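Local coordinates for nucleoside diphosphate kinase family protein (Babesia bovis, PDB 3JS9) that probably catalyses transfer of the terminal phosphate of a nucleoside triphosphate to a nucleoside diphosphate through a phosphohistidine intermediate, at residues T12-K17 with N120-S125; G27-R32 with G107-D112. All coordinates share one frame; numbering follows the deposited sequence.

In the fold
Contact 1 joins two neighbouring strands, 10-16 and 122-124, its centre about 2 Å from that of the chain, whereas contact 2 sets helix 26-36 against helix 109-113 farther out and is only partly buried. Backbone hydrogen bonds and a polar face that holds a sulfate dominate the first; a charged network beside one apolar pair makes up the second. The centres lie about 11 Å apart, yet the contacts touch: Arg110 NE and NH1 probably bond to the carbonyls of Asn120 and Val122, and Ile29 packs on Val16 and Ile121. Along the chain, contact 2 is nested within the loop that contact 1 closes, and the helices of contact 2 also meet other subunits.

Contact 1 of 2, residues T12-K17 with N120-S125; sequences TYIMVK and NIVHAS. With SO4 (sulfate ion), chain G.
Lys17, just past the end of strand 10-16, and His123 of strand 122-124 approach the same sulfate ion. The lysine chain is extended beyond CG (chi2 176°), and Lys17 NZ donates to Asn120 OD1 at 2.6 Å, lying in the plane of the amide carbonyl and on a lone pair of OD1. NZ also lies close to the sulfate. His123 turns its ring edge to the ion: ND1 donates to O1 at 3.0 Å and, weakly, to O3, with the sulfur in the ring plane. The other ring nitrogen, NE2, is hydrogen-bonded to Glu134, which helps to hold the ring's rotation, while CD2 comes within 3.8 Å of Tyr13 CD2, rim to rim with the planes at 41°. Ser125 OG, also hydrogen-bonded to Glu134, accepts from Tyr13 N at 3.1 Å.

The antiparallel strand pair carries these side chains, with Met15 and His123 on the face of the sulfate site. Those two form a hydrogen-bonded pair, Met15 N to His123 O at 2.8 Å and His123 N to Met15 O at 2.7 Å; Lys17 N to Ile121 O continues it. Ile14, Val16, Val122 and Ala124 share the other face, where Ile14 CD1 meets Ala124 CB at 3.5 Å and helix 26-36 packs against Ile14 and Val16. Asn120 ND2 donates to the Thr99 carbonyl.

His123 is the predicted phosphohistidine; Lys17 and Asn120 are predicted to bind ATP. The sulfate, probably from the crystallisation liquor, is consistent with a phosphate position in the active site of this family's ferredoxin-like fold.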
loop_
_atom_site.group_PDB
_atom_site.type_symbol
_atom_site.label_atom_id
_atom_site.label_comp_id
_atom_site.label_asym_id
_atom_site.label_seq_id
_atom_site.Cartn_x
_atom_site.Cartn_y
_atom_site.Cartn_z
ATOM N N THR A 12 -19.790 16.198 -6.191
ATOM C CA THR A 12 -20.210 15.795 -4.874
ATOM C C THR A 12 -19.324 16.391 -3.779
ATOM O O THR A 12 -18.124 16.647 -3.980
ATOM C CB THR A 12 -20.289 14.257 -4.750
ATOM O OG1 THR A 12 -20.954 13.933 -3.526
ATOM C CG2 THR A 12 -18.895 13.584 -4.777
ATOM N N TYR A 13 -19.912 16.631 -2.617
ATOM C CA TYR A 13 -19.145 17.201 -1.545
ATOM C C TYR A 13 -18.697 16.063 -0.637
ATOM O O TYR A 13 -19.521 15.246 -0.189
ATOM C CB TYR A 13 -19.960 18.250 -0.804
ATOM C CG TYR A 13 -19.232 18.773 0.398
ATOM C CD1 TYR A 13 -18.088 19.547 0.246
ATOM C CD2 TYR A 13 -19.654 18.448 1.702
ATOM C CE1 TYR A 13 -17.368 19.999 1.357
ATOM C CE2 TYR A 13 -18.947 18.901 2.817
ATOM C CZ TYR A 13 -17.806 19.680 2.634
ATOM O OH TYR A 13 -17.087 20.134 3.724
ATOM N N ILE A 14 -17.391 15.983 -0.394
ATOM C CA ILE A 14 -16.829 14.924 0.448
ATOM C C ILE A 14 -16.056 15.615 1.601
ATOM O O ILE A 14 -15.247 16.519 1.356
ATOM C CB ILE A 14 -15.867 13.949 -0.382
ATOM C CG1 ILE A 14 -16.525 13.370 -1.656
ATOM C CG2 ILE A 14 -15.190 12.860 0.513
ATOM C CD1 ILE A 14 -17.671 12.303 -1.492
ATOM N N MET A 15 -16.268 15.163 2.839
ATOM C CA MET A 15 -15.658 15.834 3.968
ATOM C C MET A 15 -15.048 14.875 5.002
ATOM O O MET A 15 -15.741 14.042 5.619
ATOM C CB MET A 15 -16.663 16.786 4.628
ATOM C CG MET A 15 -16.076 17.560 5.814
ATOM S SD MET A 15 -17.183 18.766 6.624
ATOM C CE MET A 15 -18.616 17.705 6.978
ATOM N N VAL A 16 -13.746 14.973 5.187
ATOM C CA VAL A 16 -13.119 14.223 6.256
ATOM C C VAL A 16 -13.507 14.941 7.546
ATOM O O VAL A 16 -13.227 16.143 7.695
ATOM C CB VAL A 16 -11.588 14.192 6.132
ATOM C CG1 VAL A 16 -10.985 13.318 7.242
ATOM C CG2 VAL A 16 -11.215 13.695 4.770
ATOM N N LYS A 17 -14.121 14.203 8.473
ATOM C CA LYS A 17 -14.649 14.792 9.688
ATOM C C LYS A 17 -13.565 14.749 10.755
ATOM O O LYS A 17 -12.508 14.138 10.539
ATOM C CB LYS A 17 -15.860 14.010 10.156
ATOM C CG LYS A 17 -17.064 13.998 9.230
ATOM C CD LYS A 17 -18.071 13.083 9.886
ATOM C CE LYS A 17 -19.206 12.701 9.006
ATOM N NZ LYS A 17 -20.052 11.797 9.863
ATOM N N ASN A 120 -17.726 7.933 11.984
ATOM C CA ASN A 120 -17.661 7.261 10.711
ATOM C C ASN A 120 -16.831 7.999 9.671
ATOM O O ASN A 120 -17.078 7.898 8.445
ATOM C CB ASN A 120 -19.060 6.899 10.230
ATOM C CG ASN A 120 -19.926 8.110 9.939
ATOM O OD1 ASN A 120 -19.578 9.264 10.270
ATOM N ND2 ASN A 120 -21.073 7.850 9.306
ATOM N N ILE A 121 -15.833 8.724 10.195
ATOM C CA ILE A 121 -14.663 9.179 9.442
ATOM C C ILE A 121 -14.913 10.323 8.447
ATOM O O ILE A 121 -14.125 11.289 8.390
ATOM C CB ILE A 121 -13.975 8.036 8.608
ATOM C CG1 ILE A 121 -13.831 6.710 9.387
ATOM C CG2 ILE A 121 -12.659 8.547 7.970
ATOM C CD1 ILE A 121 -13.101 6.823 10.595
ATOM N N VAL A 122 -15.966 10.190 7.637
ATOM C CA VAL A 122 -16.040 10.966 6.418
ATOM C C VAL A 122 -17.491 11.176 6.018
ATOM O O VAL A 122 -18.333 10.306 6.261
ATOM C CB VAL A 122 -15.271 10.240 5.266
ATOM C CG1 VAL A 122 -16.010 8.944 4.875
ATOM C CG2 VAL A 122 -15.130 11.141 4.045
ATOM N N HIS A 123 -17.779 12.315 5.396
ATOM C CA HIS A 123 -19.120 12.588 4.885
ATOM C C HIS A 123 -19.078 12.535 3.368
ATOM O O HIS A 123 -18.137 13.065 2.761
ATOM C CB HIS A 123 -19.638 13.984 5.343
ATOM C CG HIS A 123 -20.721 14.529 4.461
ATOM N ND1 HIS A 123 -22.060 14.311 4.707
ATOM C CD2 HIS A 123 -20.661 15.182 3.273
ATOM C CE1 HIS A 123 -22.781 14.830 3.725
ATOM N NE2 HIS A 123 -21.957 15.372 2.848
ATOM N N ALA A 124 -20.093 11.942 2.759
ATOM C CA ALA A 124 -20.296 12.095 1.307
ATOM C C ALA A 124 -21.685 12.588 1.042
ATOM O O ALA A 124 -22.587 12.244 1.759
ATOM C CB ALA A 124 -20.050 10.763 0.551
ATOM N N SER A 125 -21.879 13.377 -0.003
ATOM C CA SER A 125 -23.219 13.907 -0.322
ATOM C C SER A 125 -24.155 12.743 -0.574
ATOM O O SER A 125 -23.764 11.742 -1.188
ATOM C CB SER A 125 -23.203 14.810 -1.574
ATOM O OG SER A 125 -22.597 16.039 -1.293
HETATM S S SO4 G . -22.877 12.696 7.771
HETATM O O1 SO4 G . -22.874 12.054 6.448
HETATM O O2 SO4 G . -24.250 12.854 8.189
HETATM O O3 SO4 G . -22.244 14.022 7.873
HETATM O O4 SO4 G . -22.181 11.770 8.628
HETATM O O HOH W 1 -21.387 11.376 -2.693
HETATM O O HOH W 2 -18.009 11.368 12.494
#

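Contact 2 of 2, residues G27-R32 with G107-D112; sequences GEILKR and GTIRGD
Arg32 reaches from helix 26-36 to Asp112 and passes alongside Ile109, and these three residues, with Ile29, account for most of the contact. The arginine chain is extended from CG to NE, with CG anti to the carbonyl carbon (chi1 -77°), which carries the guanidinium over to the far segment. There it meets Asp112 end-on: NH1 donates to OD2 at 3.0 Å and NH2 to the same oxygen at 3.2 Å. OD2 lies in the guanidinium plane, whereas the carboxylate plane is turned 70° from it. NH1 uses the anti lone pair of OD2, while NH2 arrives on the anti side but out of the carboxylate plane. NE, on another edge, bonds to Glu28 OE2 at 2.8 Å, so one guanidinium lies between two acids in a salt-bridge network, where its positive charge would be expected to offset both.

Asp112 is itself held from its own segment: Gly107 N donates to OD1 at 2.6 Å in a nearly straight bond (175°), which helps to fix the rotation of the carboxylate. Thr108, the N-cap of helix 109-113, accepts from Gly111 N through OG1.

Ile109 has the next largest share. Its CG1 lies 3.8 Å from Arg32 CD, the two chains running past each other in opposite directions, and its CG2 and CD1 each come 4.0 Å from CG1 of Ile29, the side chains crossing at about a right angle.

Ile121 packs against Ile109 from its loop, and Val96 of helix 88-96 touches the same side chain. On helix 26-36, Leu30 faces strand 78-85, while Glu28 and Lys31 make reciprocal salt bridges with Lys31 and Glu28 of a second subunit.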
loop_
_atom_site.group_PDB
_atom_site.type_symbol
_atom_site.label_atom_id
_atom_site.label_comp_id
_atom_site.label_asym_id
_atom_site.label_seq_id
_atom_site.Cartn_x
_atom_site.Cartn_y
_atom_site.Cartn_z
ATOM N N GLY A 27 -5.097 11.856 3.955
ATOM C CA GLY A 27 -4.358 11.474 2.727
ATOM C C GLY A 27 -4.918 10.218 2.088
ATOM O O GLY A 27 -5.119 10.164 0.874
ATOM N N GLU A 28 -5.187 9.209 2.913
ATOM C CA GLU A 28 -5.784 7.965 2.486
ATOM C C GLU A 28 -7.110 8.189 1.759
ATOM O O GLU A 28 -7.362 7.585 0.727
ATOM C CB GLU A 28 -5.996 7.084 3.714
ATOM C CG GLU A 28 -6.655 5.736 3.483
ATOM C CD GLU A 28 -5.858 4.802 2.569
ATOM O OE1 GLU A 28 -4.626 4.861 2.562
ATOM O OE2 GLU A 28 -6.468 4.003 1.839
ATOM N N ILE A 29 -7.956 9.059 2.301
ATOM C CA ILE A 29 -9.279 9.274 1.758
ATOM C C ILE A 29 -9.154 10.025 0.434
ATOM O O ILE A 29 -9.745 9.600 -0.593
ATOM C CB ILE A 29 -10.207 10.022 2.781
ATOM C CG1 ILE A 29 -10.611 9.090 3.967
ATOM C CG2 ILE A 29 -11.428 10.627 2.094
ATOM C CD1 ILE A 29 -11.035 9.866 5.291
ATOM N N LEU A 30 -8.376 11.115 0.431
ATOM C CA LEU A 30 -8.141 11.869 -0.796
ATOM C C LEU A 30 -7.655 10.912 -1.904
ATOM O O LEU A 30 -8.199 10.869 -3.004
ATOM C CB LEU A 30 -7.139 13.004 -0.543
ATOM C CG LEU A 30 -7.149 14.230 -1.494
ATOM C CD1 LEU A 30 -6.347 15.352 -0.896
ATOM C CD2 LEU A 30 -6.679 13.973 -2.959
ATOM N N LYS A 31 -6.642 10.116 -1.573
ATOM C CA LYS A 31 -6.012 9.196 -2.507
ATOM C C LYS A 31 -7.033 8.193 -3.081
ATOM O O LYS A 31 -7.000 7.871 -4.280
ATOM C CB LYS A 31 -4.862 8.516 -1.782
ATOM C CG LYS A 31 -4.062 7.462 -2.577
ATOM C CD LYS A 31 -2.807 7.085 -1.738
ATOM C CE LYS A 31 -2.269 5.653 -2.045
ATOM N NZ LYS A 31 -1.596 5.613 -3.385
ATOM N N ARG A 32 -7.971 7.729 -2.251
ATOM C CA ARG A 32 -8.980 6.789 -2.755
ATOM C C ARG A 32 -9.863 7.465 -3.762
ATOM O O ARG A 32 -10.191 6.858 -4.784
ATOM C CB ARG A 32 -9.835 6.189 -1.634
ATOM C CG ARG A 32 -9.140 5.085 -0.846
ATOM C CD ARG A 32 -9.880 4.797 0.413
ATOM N NE ARG A 32 -9.159 3.840 1.230
ATOM C CZ ARG A 32 -9.642 2.658 1.621
ATOM N NH1 ARG A 32 -8.885 1.885 2.380
ATOM N NH2 ARG A 32 -10.890 2.286 1.314
ATOM N N GLY A 107 -13.136 -2.711 2.065
ATOM C CA GLY A 107 -12.835 -2.009 0.833
ATOM C C GLY A 107 -13.288 -0.563 0.865
ATOM O O GLY A 107 -12.715 0.279 0.184
ATOM N N THR A 108 -14.352 -0.285 1.615
ATOM C CA THR A 108 -14.891 1.073 1.706
ATOM C C THR A 108 -14.164 1.740 2.826
ATOM O O THR A 108 -13.564 1.058 3.670
ATOM C CB THR A 108 -16.411 1.119 2.036
ATOM O OG1 THR A 108 -16.659 0.545 3.337
ATOM C CG2 THR A 108 -17.224 0.413 0.963
ATOM N N ILE A 109 -14.221 3.064 2.856
ATOM C CA ILE A 109 -13.522 3.802 3.905
ATOM C C ILE A 109 -14.063 3.397 5.277
ATOM O O ILE A 109 -13.303 3.071 6.191
ATOM C CB ILE A 109 -13.636 5.316 3.675
ATOM C CG1 ILE A 109 -12.987 5.679 2.328
ATOM C CG2 ILE A 109 -13.045 6.102 4.904
ATOM C CD1 ILE A 109 -13.324 7.093 1.802
ATOM N N ARG A 110 -15.387 3.418 5.411
ATOM C CA ARG A 110 -16.006 3.038 6.674
ATOM C C ARG A 110 -15.760 1.555 6.934
ATOM O O ARG A 110 -15.435 1.178 8.081
ATOM C CB ARG A 110 -17.474 3.436 6.727
ATOM C CG ARG A 110 -17.662 4.971 6.638
ATOM C CD ARG A 110 -19.073 5.382 6.983
ATOM N NE ARG A 110 -19.277 6.817 6.854
ATOM C CZ ARG A 110 -20.255 7.391 6.141
ATOM N NH1 ARG A 110 -20.345 8.718 6.096
ATOM N NH2 ARG A 110 -21.159 6.649 5.484
ATOM N N GLY A 111 -15.806 0.733 5.872
ATOM C CA GLY A 111 -15.588 -0.698 6.045
ATOM C C GLY A 111 -14.176 -0.951 6.563
ATOM O O GLY A 111 -13.969 -1.803 7.422
ATOM N N ASP A 112 -13.202 -0.188 6.060
ATOM C CA ASP A 112 -11.813 -0.461 6.362
ATOM C C ASP A 112 -11.355 0.210 7.641
ATOM O O ASP A 112 -10.392 -0.277 8.270
ATOM C CB ASP A 112 -10.912 -0.048 5.196
ATOM C CG ASP A 112 -11.094 -0.951 3.962
ATOM O OD1 ASP A 112 -11.669 -2.087 4.095
ATOM O OD2 ASP A 112 -10.638 -0.519 2.858
#